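Local coordinates for protein tryptophan halogenase superfamily (Brevundimonas sp. BAL3, PDB 6FRL) that probably catalyses the flavin-dependent halogenation of an aromatic substrate, such as an indole, and prefers bromination over chlorination, at residues B[361-364]-B[365-369]; B[24-27]-B[28-32]. All coordinates share one frame; numbering follows the deposited sequence.

Contact 1: residues B[361-364]-B[365-369]; sequences GIER and LKALF
R364, in the last turn of helix 354-367, and L368, just beyond its end, lie side by side and point the same way, R364 CG 4.1 Å from L368 CD1. With CG anti to the backbone N (chi1 -168°), the arginine's aliphatic stem lines up with the leucine before bending at chi3; its guanidinium leaves for helix 376-402, where NE is hydrogen-bonded to Q385 OE1 and NH2 forms a salt bridge with E389. On another face I362 CG2 meets K366 CE at 4.1 Å, the two side chains crossing at a slant.

Four i to i+4 backbone hydrogen bonds draw the turns together, from L365 N to G361 O through to L368 N to R364 O. The straightest is K366 N to I362 O, 176° at the hydrogen. The last is more bent, 141°, where the helix runs out: L368 is the first residue to leave helical torsions, and A367 O and F369 O accept hydrogen bonds from Q436 NE2 and R434 NE of the second subunit.

E363 OE1 and K366 NZ are 4.4 Å apart, opposite charges that may attract weakly beyond salt-bridge distance, while E363 OE2 rests 3.8 Å from the methyl CB of A367.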
ATOM      1  N   GLY B 361      14.203   3.587   9.175  1.00 25.67           N
ATOM      2  CA  GLY B 361      15.547   3.389   8.611  1.00 25.80           C
ATOM      3  C   GLY B 361      16.112   2.034   8.961  1.00 26.20           C
ATOM      4  O   GLY B 361      16.649   1.346   8.095  1.00 24.78           O
ATOM      5  N   ILE B 362      15.943   1.645  10.226  1.00 26.55           N
ATOM      6  CA  ILE B 362      16.390   0.350  10.721  1.00 27.35           C
ATOM      7  C   ILE B 362      15.639  -0.803  10.088  1.00 28.66           C
ATOM      8  O   ILE B 362      16.250  -1.790   9.718  1.00 29.21           O
ATOM      9  CB  ILE B 362      16.303   0.273  12.255  1.00 26.65           C
ATOM     10  CG1 ILE B 362      17.385   1.158  12.872  1.00 26.53           C
ATOM     11  CG2 ILE B 362      16.484  -1.157  12.759  1.00 26.35           C
ATOM     12  CD1 ILE B 362      17.017   1.680  14.249  1.00 27.00           C
ATOM     13  N   GLU B 363      14.321  -0.710   9.993  1.00 32.02           N
ATOM     14  CA  GLU B 363      13.524  -1.788   9.364  1.00 32.78           C
ATOM     15  C   GLU B 363      13.997  -1.981   7.923  1.00 29.74           C
ATOM     16  O   GLU B 363      14.219  -3.121   7.479  1.00 28.11           O
ATOM     17  CB  GLU B 363      12.004  -1.506   9.427  1.00 35.64           C
ATOM     18  CG  GLU B 363      11.075  -2.577   8.771  1.00 41.89           C
ATOM     19  CD  GLU B 363      11.454  -4.098   8.963  1.00 49.78           C
ATOM     20  OE1 GLU B 363      11.382  -4.647  10.102  1.00 60.00           O
ATOM     21  OE2 GLU B 363      11.851  -4.769   7.952  1.00 44.16           O
ATOM     22  N   ARG B 364      14.217  -0.870   7.232  1.00 27.35           N
ATOM     23  CA  ARG B 364      14.654  -0.876   5.842  1.00 29.53           C
ATOM     24  C   ARG B 364      16.071  -1.497   5.674  1.00 28.55           C
ATOM     25  O   ARG B 364      16.291  -2.280   4.745  1.00 30.08           O
ATOM     26  CB  ARG B 364      14.560   0.550   5.301  1.00 30.06           C
ATOM     27  CG  ARG B 364      14.690   0.716   3.817  1.00 32.88           C
ATOM     28  CD  ARG B 364      14.432   2.179   3.435  1.00 37.17           C
ATOM     29  NE  ARG B 364      13.002   2.499   3.544  1.00 37.38           N
ATOM     30  CZ  ARG B 364      12.445   3.413   4.339  1.00 38.01           C
ATOM     31  NH1 ARG B 364      13.171   4.207   5.128  1.00 37.03           N
ATOM     32  NH2 ARG B 364      11.112   3.560   4.309  1.00 41.95           N
ATOM     33  N   LEU B 365      16.986  -1.181   6.585  1.00 26.55           N
ATOM     34  CA  LEU B 365      18.330  -1.746   6.579  1.00 28.33           C
ATOM     35  C   LEU B 365      18.303  -3.258   6.710  1.00 31.34           C
ATOM     36  O   LEU B 365      19.013  -3.959   5.967  1.00 29.87           O
ATOM     37  CB  LEU B 365      19.193  -1.164   7.717  1.00 28.53           C
ATOM     38  CG  LEU B 365      20.596  -1.750   7.904  1.00 29.45           C
ATOM     39  CD1 LEU B 365      21.373  -1.801   6.604  1.00 30.04           C
ATOM     40  CD2 LEU B 365      21.352  -0.959   8.942  1.00 31.20           C
ATOM     41  N   LYS B 366      17.511  -3.751   7.666  1.00 31.22           N
ATOM     42  CA  LYS B 366      17.280  -5.200   7.804  1.00 31.74           C
ATOM     43  C   LYS B 366      16.635  -5.844   6.560  1.00 29.52           C
ATOM     44  O   LYS B 366      17.114  -6.867   6.074  1.00 32.14           O
ATOM     45  CB  LYS B 366      16.450  -5.505   9.057  1.00 31.73           C
ATOM     46  CG  LYS B 366      17.187  -5.166  10.357  1.00 32.19           C
ATOM     47  CD  LYS B 366      16.510  -5.734  11.600  1.00 35.18           C
ATOM     48  CE  LYS B 366      15.233  -4.979  11.948  1.00 35.59           C
ATOM     49  NZ  LYS B 366      14.502  -5.695  13.022  1.00 35.33           N
ATOM     50  N   ALA B 367      15.577  -5.242   6.029  1.00 29.32           N
ATOM     51  CA  ALA B 367      14.906  -5.796   4.820  1.00 29.17           C
ATOM     52  C   ALA B 367      15.823  -5.834   3.559  1.00 28.91           C
ATOM     53  O   ALA B 367      15.666  -6.697   2.687  1.00 29.09           O
ATOM     54  CB  ALA B 367      13.607  -5.018   4.538  1.00 28.22           C
ATOM     55  N   LEU B 368      16.768  -4.895   3.484  1.00 29.51           N
ATOM     56  CA  LEU B 368      17.702  -4.788   2.364  1.00 30.88           C
ATOM     57  C   LEU B 368      19.141  -4.998   2.807  1.00 32.00           C
ATOM     58  O   LEU B 368      20.050  -4.546   2.112  1.00 39.51           O
ATOM     59  CB  LEU B 368      17.553  -3.420   1.657  1.00 30.05           C
ATOM     60  CG  LEU B 368      16.171  -3.077   1.090  1.00 30.22           C
ATOM     61  CD1 LEU B 368      16.051  -1.604   0.721  1.00 28.54           C
ATOM     62  CD2 LEU B 368      15.848  -3.937  -0.122  1.00 29.23           C
ATOM     63  N   PHE B 369      19.374  -5.696   3.925  1.00 31.63           N
ATOM     64  CA  PHE B 369      20.760  -5.909   4.430  1.00 30.27           C
ATOM     65  C   PHE B 369      21.678  -6.442   3.341  1.00 29.02           C
ATOM     66  O   PHE B 369      21.325  -7.391   2.651  1.00 28.67           O
ATOM     67  CB  PHE B 369      20.847  -6.829   5.667  1.00 26.74           C
ATOM     68  CG  PHE B 369      22.076  -6.584   6.519  1.00 25.23           C
ATOM     69  CD1 PHE B 369      22.089  -5.568   7.448  1.00 24.97           C
ATOM     70  CD2 PHE B 369      23.209  -7.380   6.391  1.00 25.57           C
ATOM     71  CE1 PHE B 369      23.205  -5.331   8.236  1.00 25.76           C
ATOM     72  CE2 PHE B 369      24.331  -7.152   7.163  1.00 26.26           C
ATOM     73  CZ  PHE B 369      24.344  -6.123   8.081  1.00 26.19           C
TER

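Contact 2: residues B[24-27]-B[28-32]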
ATOM      1  N   TRP B  24      22.118   3.627  19.509  1.00 25.14           N
ATOM      2  CA  TRP B  24      21.772   2.509  20.362  1.00 26.65           C
ATOM      3  C   TRP B  24      20.485   1.816  19.957  1.00 24.74           C
ATOM      4  O   TRP B  24      20.390   0.630  20.199  1.00 24.73           O
ATOM      5  CB  TRP B  24      21.787   2.904  21.842  1.00 28.42           C
ATOM      6  CG  TRP B  24      23.178   3.107  22.312  1.00 29.53           C
ATOM      7  CD1 TRP B  24      23.737   4.285  22.684  1.00 31.85           C
ATOM      8  CD2 TRP B  24      24.201   2.124  22.424  1.00 27.82           C
ATOM      9  NE1 TRP B  24      25.055   4.103  23.041  1.00 30.19           N
ATOM     10  CE2 TRP B  24      25.368   2.785  22.892  1.00 28.75           C
ATOM     11  CE3 TRP B  24      24.258   0.757  22.176  1.00 26.72           C
ATOM     12  CZ2 TRP B  24      26.568   2.120  23.124  1.00 27.76           C
ATOM     13  CZ3 TRP B  24      25.468   0.082  22.405  1.00 25.85           C
ATOM     14  CH2 TRP B  24      26.603   0.777  22.870  1.00 27.37           C
ATOM     15  N   MET B  25      19.525   2.509  19.312  1.00 24.51           N
ATOM     16  CA  MET B  25      18.399   1.793  18.667  1.00 23.95           C
ATOM     17  C   MET B  25      18.922   0.862  17.564  1.00 23.63           C
ATOM     18  O   MET B  25      18.525  -0.305  17.503  1.00 23.66           O
ATOM     19  CB  MET B  25      17.331   2.730  18.085  1.00 23.50           C
ATOM     20  CG  MET B  25      16.409   3.348  19.136  1.00 23.61           C
ATOM     21  SD  MET B  25      15.430   4.700  18.449  1.00 23.66           S
ATOM     22  CE  MET B  25      14.236   3.806  17.419  1.00 22.02           C
ATOM     23  N   THR B  26      19.802   1.372  16.702  1.00 23.34           N
ATOM     24  CA  THR B  26      20.414   0.548  15.655  1.00 23.92           C
ATOM     25  C   THR B  26      21.160  -0.707  16.232  1.00 25.51           C
ATOM     26  O   THR B  26      20.930  -1.840  15.799  1.00 25.89           O
ATOM     27  CB  THR B  26      21.355   1.407  14.784  1.00 22.91           C
ATOM     28  OG1 THR B  26      20.623   2.508  14.221  1.00 20.72           O
ATOM     29  CG2 THR B  26      21.937   0.587  13.659  1.00 22.64           C
ATOM     30  N   ALA B  27      22.015  -0.493  17.230  1.00 27.17           N
ATOM     31  CA  ALA B  27      22.765  -1.570  17.873  1.00 26.50           C
ATOM     32  C   ALA B  27      21.847  -2.628  18.453  1.00 25.56           C
ATOM     33  O   ALA B  27      22.057  -3.838  18.222  1.00 23.50           O
ATOM     34  CB  ALA B  27      23.683  -1.023  18.973  1.00 25.69           C
ATOM     35  N   ALA B  28      20.836  -2.186  19.196  1.00 23.85           N
ATOM     36  CA  ALA B  28      19.919  -3.152  19.835  1.00 23.65           C
ATOM     37  C   ALA B  28      19.138  -3.980  18.806  1.00 24.64           C
ATOM     38  O   ALA B  28      19.016  -5.221  18.945  1.00 23.59           O
ATOM     39  CB  ALA B  28      18.966  -2.447  20.777  1.00 23.12           C
ATOM     40  N   ALA B  29      18.643  -3.296  17.763  1.00 24.80           N
ATOM     41  CA  ALA B  29      17.863  -3.936  16.689  1.00 25.37           C
ATOM     42  C   ALA B  29      18.710  -4.956  15.926  1.00 25.72           C
ATOM     43  O   ALA B  29      18.258  -6.069  15.713  1.00 25.21           O
ATOM     44  CB  ALA B  29      17.305  -2.894  15.728  1.00 24.91           C
ATOM     45  N   LEU B  30      19.949  -4.582  15.561  1.00 26.52           N
ATOM     46  CA  LEU B  30      20.853  -5.500  14.865  1.00 27.43           C
ATOM     47  C   LEU B  30      21.358  -6.652  15.772  1.00 27.95           C
ATOM     48  O   LEU B  30      21.518  -7.792  15.300  1.00 26.01           O
ATOM     49  CB  LEU B  30      22.026  -4.731  14.232  1.00 27.06           C
ATOM     50  CG  LEU B  30      21.653  -3.711  13.157  1.00 27.25           C
ATOM     51  CD1 LEU B  30      22.891  -3.055  12.561  1.00 26.74           C
ATOM     52  CD2 LEU B  30      20.800  -4.362  12.059  1.00 28.29           C
ATOM     53  N   VAL B  31      21.588  -6.373  17.056  1.00 27.01           N
ATOM     54  CA  VAL B  31      21.922  -7.438  18.018  1.00 28.68           C
ATOM     55  C   VAL B  31      20.834  -8.516  18.040  1.00 28.97           C
ATOM     56  O   VAL B  31      21.140  -9.688  17.865  1.00 31.68           O
ATOM     57  CB  VAL B  31      22.255  -6.857  19.431  1.00 31.21           C
ATOM     58  CG1 VAL B  31      22.079  -7.870  20.553  1.00 32.43           C
ATOM     59  CG2 VAL B  31      23.695  -6.328  19.457  1.00 30.58           C
ATOM     60  N   GLN B  32      19.567  -8.126  18.191  1.00 27.94           N
ATOM     61  CA  GLN B  32      18.462  -9.117  18.215  1.00 27.38           C
ATOM     62  C   GLN B  32      18.318  -9.882  16.885  1.00 27.77           C
ATOM     63  O   GLN B  32      18.084 -11.069  16.869  1.00 25.46           O
ATOM     64  CB  GLN B  32      17.111  -8.445  18.515  1.00 25.13           C
ATOM     65  CG  GLN B  32      15.890  -9.382  18.448  1.00 22.56           C
ATOM     66  CD  GLN B  32      15.654 -10.120  19.726  1.00 23.27           C
ATOM     67  OE1 GLN B  32      16.588 -10.661  20.338  1.00 23.06           O
ATOM     68  NE2 GLN B  32      14.395 -10.144  20.170  1.00 22.24           N
TER
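The carbonyls of W24 to A27 accept hydrogen bonds from the amides of A28 to V31 in four consecutive i to i+4 pairs, among them L30 N to T26 O at 2.9 Å and V31 N to A27 O at 2.8 Å. These bonds lie within helix 20-33, the helix of a beta-alpha-beta unit with strands 13-17 and 40-45. The strand-turn-helix and its glycine-rich GxGxxG sequence are consistent with a Rossmann-type, dinucleotide-binding fold, as expected of a flavin-dependent halogenase.

The main side-chain pair is T26 and L30, which lie alongside each other and point the same way. T26 CG2 meets L30 CD1 at 3.9 Å. The threonine turns this methyl into the contact because CG2 stands anti to its own backbone N, while OG1 sits beside that N and is hydrogen-bonded to A22 O one turn back. The buried hydroxyl is thus satisfied within the helix itself.

A28 and A29 present only methyls. A28 CB sits 3.4 Å from W24 O and A29 CB 3.4 Å from M25 O, each methyl beside the carbonyl one turn earlier. A27, L30 and V31 pack on strand 40-45, against V43 or I41, as does W24, whose indole NE1 is hydrogen-bonded to E45 OE2, whereas M25, T26 and A29 face helix 354-367. V31 holds CG2 beside its backbone N, anti to the carbonyl carbon, and this branch lies 3.2 Å from A27 O.

Contacts 1 and 2 are turns of two packed helices, their centres about 12 Å apart. They meet directly where I362 of contact 1 fits against contact 2: its CG2 lies 3.5 Å from A29 CB and its CD1 3.7 Å from T26 OG1. K366 CG reaches L30 CD2 more loosely, at 4.1 Å. All eight touching residues of contact 2 are buried, within the beta-alpha-beta core, and its one side-chain pair, T26 with L30, meets through methyls. Contact 1, also mostly buried, ends its helix and has an exposed E363 and also a buried R364 that is paired with helix 376-402. It also reaches the second subunit, whereas no other protein chain of the assembly touches 24-32.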